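Local coordinates for hypothetical protein PH0226 (PDB 1VE3) that binds S-adenosylmethionine and probably works as a SAM-dependent methyltransferase, although its substrate is not known, at residues A[32-37]-A[211-216]; A[59-64]-A[104-109]. All blocks are in the same frame, centred on the assembly; numbering follows the deposited sequence.

Contact 1 (A[32-37]-A[211-216]); sequences LMKYMK and AEEKVG
Glu-213 reaches from strand 207-215 to Tyr-35 and Lys-34 at the end of helix 19-34 and joins both through one oxygen. From CB its chain sets out with CG anti to the carbonyl carbon (chi1 -56°), and CG comes in at the edge of the Tyr-35 ring, in its plane, 3.8 Å from CE2. A turn about the CB-CG bond (chi2 -83°) swings the carboxylate over to the hydroxyl: CD lies 3.5 Å from Tyr-35 OH, which gives OE2 a 2.5 Å hydrogen bond on its anti lone pair. On the syn side OE2 meets Lys-34 NZ at 3.1 Å in a salt bridge, the donor 25° out of the carboxylate plane; OE1 stays 4.1 Å from Lys-34 NZ. Lys-34 arrives extended, its CG lying over the centre of one face of the Tyr-35 ring. Ala-211 CB packs 3.5 Å from Tyr-35 CZ. A glutamine here would probably leave the Lys-34 ammonium without its countercharge and weaken the hold on the tyrosine hydroxyl. Ala-211 and Glu-213 pair by backbone with Val-223 and Leu-221 of strand 219-226. The contact fastens a helix end to the terminal antiparallel hairpin characteristic of the class I methyltransferase fold.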
loop_
_atom_site.group_PDB
_atom_site.type_symbol
_atom_site.label_atom_id
_atom_site.label_comp_id
_atom_site.label_asym_id
_atom_site.label_seq_id
_atom_site.Cartn_x
_atom_site.Cartn_y
_atom_site.Cartn_z
ATOM N N LEU A 32 4.891 -5.353 -14.579
ATOM C CA LEU A 32 6.246 -4.971 -14.950
ATOM C C LEU A 32 7.119 -6.188 -15.226
ATOM O O LEU A 32 8.018 -6.144 -16.066
ATOM C CB LEU A 32 6.879 -4.116 -13.849
ATOM C CG LEU A 32 6.301 -2.707 -13.668
ATOM C CD1 LEU A 32 7.032 -1.985 -12.544
ATOM C CD2 LEU A 32 6.429 -1.927 -14.966
HETATM N N MSE A 33 6.851 -7.282 -14.524
HETATM C CA MSE A 33 7.630 -8.492 -14.726
HETATM C C MSE A 33 7.180 -9.241 -15.969
HETATM O O MSE A 33 7.934 -10.023 -16.541
HETATM C CB MSE A 33 7.537 -9.387 -13.491
HETATM C CG MSE A 33 8.192 -8.758 -12.273
HETATM SE SE MSE A 33 9.894 -7.925 -12.730
HETATM C CE MSE A 33 9.342 -6.079 -12.764
ATOM N N LYS A 34 5.950 -8.984 -16.393
ATOM C CA LYS A 34 5.405 -9.632 -17.573
ATOM C C LYS A 34 6.106 -9.124 -18.827
ATOM O O LYS A 34 6.078 -9.781 -19.869
ATOM C CB LYS A 34 3.902 -9.360 -17.670
ATOM C CG LYS A 34 3.217 -9.967 -18.884
ATOM C CD LYS A 34 1.712 -9.763 -18.800
ATOM C CE LYS A 34 0.999 -10.327 -20.012
ATOM N NZ LYS A 34 -0.485 -10.222 -19.883
ATOM N N TYR A 35 6.745 -7.964 -18.722
ATOM C CA TYR A 35 7.429 -7.377 -19.867
ATOM C C TYR A 35 8.896 -7.059 -19.604
ATOM O O TYR A 35 9.563 -6.441 -20.430
ATOM C CB TYR A 35 6.688 -6.115 -20.310
ATOM C CG TYR A 35 5.262 -6.379 -20.739
ATOM C CD1 TYR A 35 4.986 -7.166 -21.852
ATOM C CD2 TYR A 35 4.190 -5.844 -20.030
ATOM C CE1 TYR A 35 3.676 -7.416 -22.251
ATOM C CE2 TYR A 35 2.877 -6.087 -20.420
ATOM C CZ TYR A 35 2.629 -6.874 -21.532
ATOM O OH TYR A 35 1.331 -7.110 -21.927
HETATM N N MSE A 36 9.396 -7.485 -18.452
HETATM C CA MSE A 36 10.789 -7.241 -18.100
HETATM C C MSE A 36 11.456 -8.545 -17.692
HETATM O O MSE A 36 12.157 -8.614 -16.680
HETATM C CB MSE A 36 10.878 -6.225 -16.959
HETATM C CG MSE A 36 10.387 -4.830 -17.333
HETATM SE SE MSE A 36 10.451 -3.557 -15.866
HETATM C CE MSE A 36 12.333 -3.155 -15.873
ATOM N N LYS A 37 11.229 -9.583 -18.489
ATOM C CA LYS A 37 11.804 -10.891 -18.214
ATOM C C LYS A 37 13.325 -10.843 -18.276
ATOM O O LYS A 37 14.001 -11.370 -17.392
ATOM C CB LYS A 37 11.251 -11.919 -19.202
ATOM C CG LYS A 37 9.758 -12.183 -19.030
ATOM C CD LYS A 37 9.255 -13.217 -20.028
ATOM C CE LYS A 37 7.815 -13.625 -19.741
ATOM N NZ LYS A 37 6.861 -12.479 -19.800
ATOM N N ALA A 211 3.000 -3.627 -26.241
ATOM C CA ALA A 211 1.823 -4.128 -25.537
ATOM C C ALA A 211 1.122 -3.019 -24.755
ATOM O O ALA A 211 1.641 -1.910 -24.632
ATOM C CB ALA A 211 2.230 -5.246 -24.590
ATOM N N GLU A 212 -0.055 -3.331 -24.219
ATOM C CA GLU A 212 -0.819 -2.364 -23.445
ATOM C C GLU A 212 -1.766 -3.073 -22.485
ATOM O O GLU A 212 -2.518 -3.960 -22.886
ATOM C CB GLU A 212 -1.608 -1.456 -24.381
ATOM C CG GLU A 212 -2.190 -0.238 -23.700
ATOM C CD GLU A 212 -2.459 0.886 -24.679
ATOM O OE1 GLU A 212 -3.403 0.769 -25.491
ATOM O OE2 GLU A 212 -1.710 1.887 -24.640
ATOM N N GLU A 213 -1.717 -2.683 -21.215
ATOM C CA GLU A 213 -2.563 -3.281 -20.191
ATOM C C GLU A 213 -3.463 -2.216 -19.577
ATOM O O GLU A 213 -2.985 -1.149 -19.179
ATOM C CB GLU A 213 -1.707 -3.882 -19.075
ATOM C CG GLU A 213 -0.671 -4.919 -19.496
ATOM C CD GLU A 213 -1.242 -6.324 -19.648
ATOM O OE1 GLU A 213 -2.303 -6.617 -19.054
ATOM O OE2 GLU A 213 -0.610 -7.143 -20.349
ATOM N N LYS A 214 -4.759 -2.499 -19.490
ATOM C CA LYS A 214 -5.683 -1.552 -18.884
ATOM C C LYS A 214 -5.694 -1.811 -17.380
ATOM O O LYS A 214 -5.884 -2.940 -16.940
ATOM C CB LYS A 214 -7.087 -1.718 -19.459
ATOM C CG LYS A 214 -8.035 -0.594 -19.063
ATOM C CD LYS A 214 -9.235 -0.519 -19.997
ATOM C CE LYS A 214 -10.023 0.764 -19.774
ATOM N NZ LYS A 214 -11.151 0.898 -20.735
ATOM N N VAL A 215 -5.477 -0.759 -16.599
ATOM C CA VAL A 215 -5.438 -0.866 -15.143
ATOM C C VAL A 215 -6.537 -0.014 -14.524
ATOM O O VAL A 215 -6.636 1.182 -14.789
ATOM C CB VAL A 215 -4.069 -0.396 -14.594
ATOM C CG1 VAL A 215 -4.019 -0.573 -13.078
ATOM C CG2 VAL A 215 -2.944 -1.177 -15.265
ATOM N N GLY A 216 -7.366 -0.638 -13.699
ATOM C CA GLY A 216 -8.445 0.094 -13.070
ATOM C C GLY A 216 -9.460 0.546 -14.098
ATOM O O GLY A 216 -9.603 -0.073 -15.154
#

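Contact 2 (A[59-64]-A[104-109]); sequences YGFEVV and FDYVIF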
loop_
_atom_site.group_PDB
_atom_site.type_symbol
_atom_site.label_atom_id
_atom_site.label_comp_id
_atom_site.label_asym_id
_atom_site.label_seq_id
_atom_site.Cartn_x
_atom_site.Cartn_y
_atom_site.Cartn_z
ATOM N N TYR A 59 14.834 -7.482 -8.085
ATOM C CA TYR A 59 14.520 -8.466 -9.109
ATOM C C TYR A 59 15.735 -8.724 -9.993
ATOM O O TYR A 59 15.649 -9.422 -11.005
ATOM C CB TYR A 59 13.341 -7.989 -9.954
ATOM C CG TYR A 59 11.998 -8.432 -9.427
ATOM C CD1 TYR A 59 11.585 -9.759 -9.551
ATOM C CD2 TYR A 59 11.136 -7.531 -8.812
ATOM C CE1 TYR A 59 10.346 -10.175 -9.080
ATOM C CE2 TYR A 59 9.894 -7.934 -8.336
ATOM C CZ TYR A 59 9.502 -9.257 -8.474
ATOM O OH TYR A 59 8.261 -9.657 -8.023
ATOM N N GLY A 60 16.866 -8.149 -9.602
ATOM C CA GLY A 60 18.089 -8.342 -10.355
ATOM C C GLY A 60 18.301 -7.395 -11.521
ATOM O O GLY A 60 18.727 -7.822 -12.591
ATOM N N PHE A 61 18.000 -6.116 -11.321
ATOM C CA PHE A 61 18.187 -5.111 -12.363
ATOM C C PHE A 61 19.196 -4.070 -11.900
ATOM O O PHE A 61 19.315 -3.797 -10.707
ATOM C CB PHE A 61 16.865 -4.408 -12.678
ATOM C CG PHE A 61 15.935 -5.208 -13.535
ATOM C CD1 PHE A 61 16.071 -5.207 -14.918
ATOM C CD2 PHE A 61 14.918 -5.963 -12.962
ATOM C CE1 PHE A 61 15.208 -5.941 -15.719
ATOM C CE2 PHE A 61 14.049 -6.702 -13.753
ATOM C CZ PHE A 61 14.193 -6.693 -15.138
ATOM N N GLU A 62 19.930 -3.500 -12.851
ATOM C CA GLU A 62 20.906 -2.457 -12.554
ATOM C C GLU A 62 20.089 -1.175 -12.696
ATOM O O GLU A 62 19.721 -0.787 -13.811
ATOM C CB GLU A 62 22.043 -2.498 -13.577
ATOM C CG GLU A 62 23.144 -1.486 -13.324
ATOM C CD GLU A 62 24.247 -1.558 -14.359
ATOM O OE1 GLU A 62 25.184 -0.734 -14.287
ATOM O OE2 GLU A 62 24.177 -2.437 -15.244
ATOM N N VAL A 63 19.813 -0.515 -11.573
ATOM C CA VAL A 63 18.963 0.672 -11.589
ATOM C C VAL A 63 19.557 2.056 -11.362
ATOM O O VAL A 63 20.423 2.258 -10.510
ATOM C CB VAL A 63 17.804 0.501 -10.579
ATOM C CG1 VAL A 63 16.815 1.646 -10.715
ATOM C CG2 VAL A 63 17.125 -0.834 -10.802
ATOM N N VAL A 64 19.050 3.012 -12.132
ATOM C CA VAL A 64 19.452 4.406 -12.026
ATOM C C VAL A 64 18.174 5.233 -11.908
ATOM O O VAL A 64 17.293 5.159 -12.769
ATOM C CB VAL A 64 20.218 4.878 -13.266
ATOM C CG1 VAL A 64 20.663 6.312 -13.073
ATOM C CG2 VAL A 64 21.415 3.970 -13.515
ATOM N N PHE A 104 20.338 2.667 -22.025
ATOM C CA PHE A 104 19.467 1.765 -21.271
ATOM C C PHE A 104 18.727 0.668 -22.022
ATOM O O PHE A 104 18.476 0.766 -23.221
ATOM C CB PHE A 104 18.452 2.604 -20.488
ATOM C CG PHE A 104 19.088 3.592 -19.553
ATOM C CD1 PHE A 104 19.484 3.207 -18.274
ATOM C CD2 PHE A 104 19.332 4.900 -19.968
ATOM C CE1 PHE A 104 20.119 4.113 -17.417
ATOM C CE2 PHE A 104 19.967 5.816 -19.118
ATOM C CZ PHE A 104 20.360 5.417 -17.840
ATOM N N ASP A 105 18.392 -0.387 -21.285
ATOM C CA ASP A 105 17.638 -1.517 -21.818
ATOM C C ASP A 105 16.168 -1.261 -21.498
ATOM O O ASP A 105 15.275 -1.751 -22.187
ATOM C CB ASP A 105 18.065 -2.822 -21.146
ATOM C CG ASP A 105 19.475 -3.233 -21.507
ATOM O OD1 ASP A 105 19.726 -3.524 -22.704
ATOM O OD2 ASP A 105 20.327 -3.263 -20.585
ATOM N N TYR A 106 15.941 -0.496 -20.430
ATOM C CA TYR A 106 14.597 -0.144 -19.979
ATOM C C TYR A 106 14.574 1.256 -19.392
ATOM O O TYR A 106 15.558 1.738 -18.836
ATOM C CB TYR A 106 14.091 -1.084 -18.878
ATOM C CG TYR A 106 13.952 -2.536 -19.239
ATOM C CD1 TYR A 106 14.985 -3.433 -18.990
ATOM C CD2 TYR A 106 12.770 -3.024 -19.794
ATOM C CE1 TYR A 106 14.847 -4.783 -19.280
ATOM C CE2 TYR A 106 12.619 -4.373 -20.089
ATOM C CZ TYR A 106 13.664 -5.249 -19.827
ATOM O OH TYR A 106 13.530 -6.591 -20.110
ATOM N N VAL A 107 13.418 1.890 -19.516
ATOM C CA VAL A 107 13.177 3.212 -18.980
ATOM C C VAL A 107 11.738 3.154 -18.506
ATOM O O VAL A 107 10.834 2.943 -19.310
ATOM C CB VAL A 107 13.302 4.302 -20.064
ATOM C CG1 VAL A 107 12.794 5.625 -19.529
ATOM C CG2 VAL A 107 14.753 4.432 -20.502
ATOM N N ILE A 108 11.525 3.298 -17.202
ATOM C CA ILE A 108 10.170 3.273 -16.662
ATOM C C ILE A 108 9.784 4.693 -16.295
ATOM O O ILE A 108 10.615 5.478 -15.825
ATOM C CB ILE A 108 10.052 2.339 -15.434
ATOM C CG1 ILE A 108 10.913 2.859 -14.278
ATOM C CG2 ILE A 108 10.488 0.938 -15.827
ATOM C CD1 ILE A 108 10.805 2.023 -13.004
ATOM N N PHE A 109 8.514 5.011 -16.521
ATOM C CA PHE A 109 7.969 6.348 -16.304
ATOM C C PHE A 109 6.572 6.136 -15.709
ATOM O O PHE A 109 5.603 5.837 -16.426
ATOM C CB PHE A 109 7.924 7.046 -17.675
ATOM C CG PHE A 109 7.559 8.497 -17.633
ATOM C CD1 PHE A 109 8.206 9.374 -16.771
ATOM C CD2 PHE A 109 6.614 9.002 -18.518
ATOM C CE1 PHE A 109 7.918 10.733 -16.790
ATOM C CE2 PHE A 109 6.316 10.365 -18.549
ATOM C CZ PHE A 109 6.971 11.231 -17.684
#
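Phe-61 turns its edge toward the face of Tyr-106 in an offset edge-to-face (T-shaped) pair, ring planes at 88° and centroids 5.7 Å apart. Off-centre, Phe-61 CE1 lies 3.8 Å from Tyr-106 CE1 and 4.1 Å from Tyr-106 CD1, so the contact falls on the CD1-CE1 bond of the tyrosine. Met-36 packs against both rings, and Leu-56 of helix 51-58 against Phe-61. The Tyr-106 hydroxyl is hydrogen-bonded to the carbonyl oxygen of Lys-38. At the edge of the Phe-104 ring, near its plane, Val-64 CG2 comes to 4.1 Å from Phe-104 CE1; the rotamer (chi1 -177°) sets CG2 anti to the carbonyl carbon, and this branch meets the ring. Phe-104 is in an edge-to-face pair with Phe-99. Strand 41-45 runs between strands 62-67 and 104-110 in the parallel part of the Rossmann-like sheet, so these side chains meet across an intervening strand: Phe-61 rests on Val-42, and Phe-104 on Lys-41 and Leu-43. Before the strand, Gly-60, with positive phi, is the C-prime residue of the Schellman motif that ends helix 51-58. The Val-64 side chain lies about 12 Å from a bound S-adenosylmethionine and about 10 Å from that of Asp-67, which binds it.

Overall arrangement
From the N terminus the chain runs through helix 19-34 into 32-37, the first half of contact 1, then along strand 41-45 and helix 51-58 to 59-64. Contact 2 closes the shorter loop when strand 104-110 returns on the far side of strand 41-45. Contact 1 closes much later, at strand 207-215, with 173 residues between its halves, and encloses contact 2 without crossing it. Both reach the same seven-stranded sheet: contact 2 links two parallel strands across 41-45; contact 1 ties the end of helix 19-34 to the outermost strand, 207-215. Their centres lie about 15 Å apart, yet they touch, Met-36 O lying 3.2 Å from Phe-61 CZ.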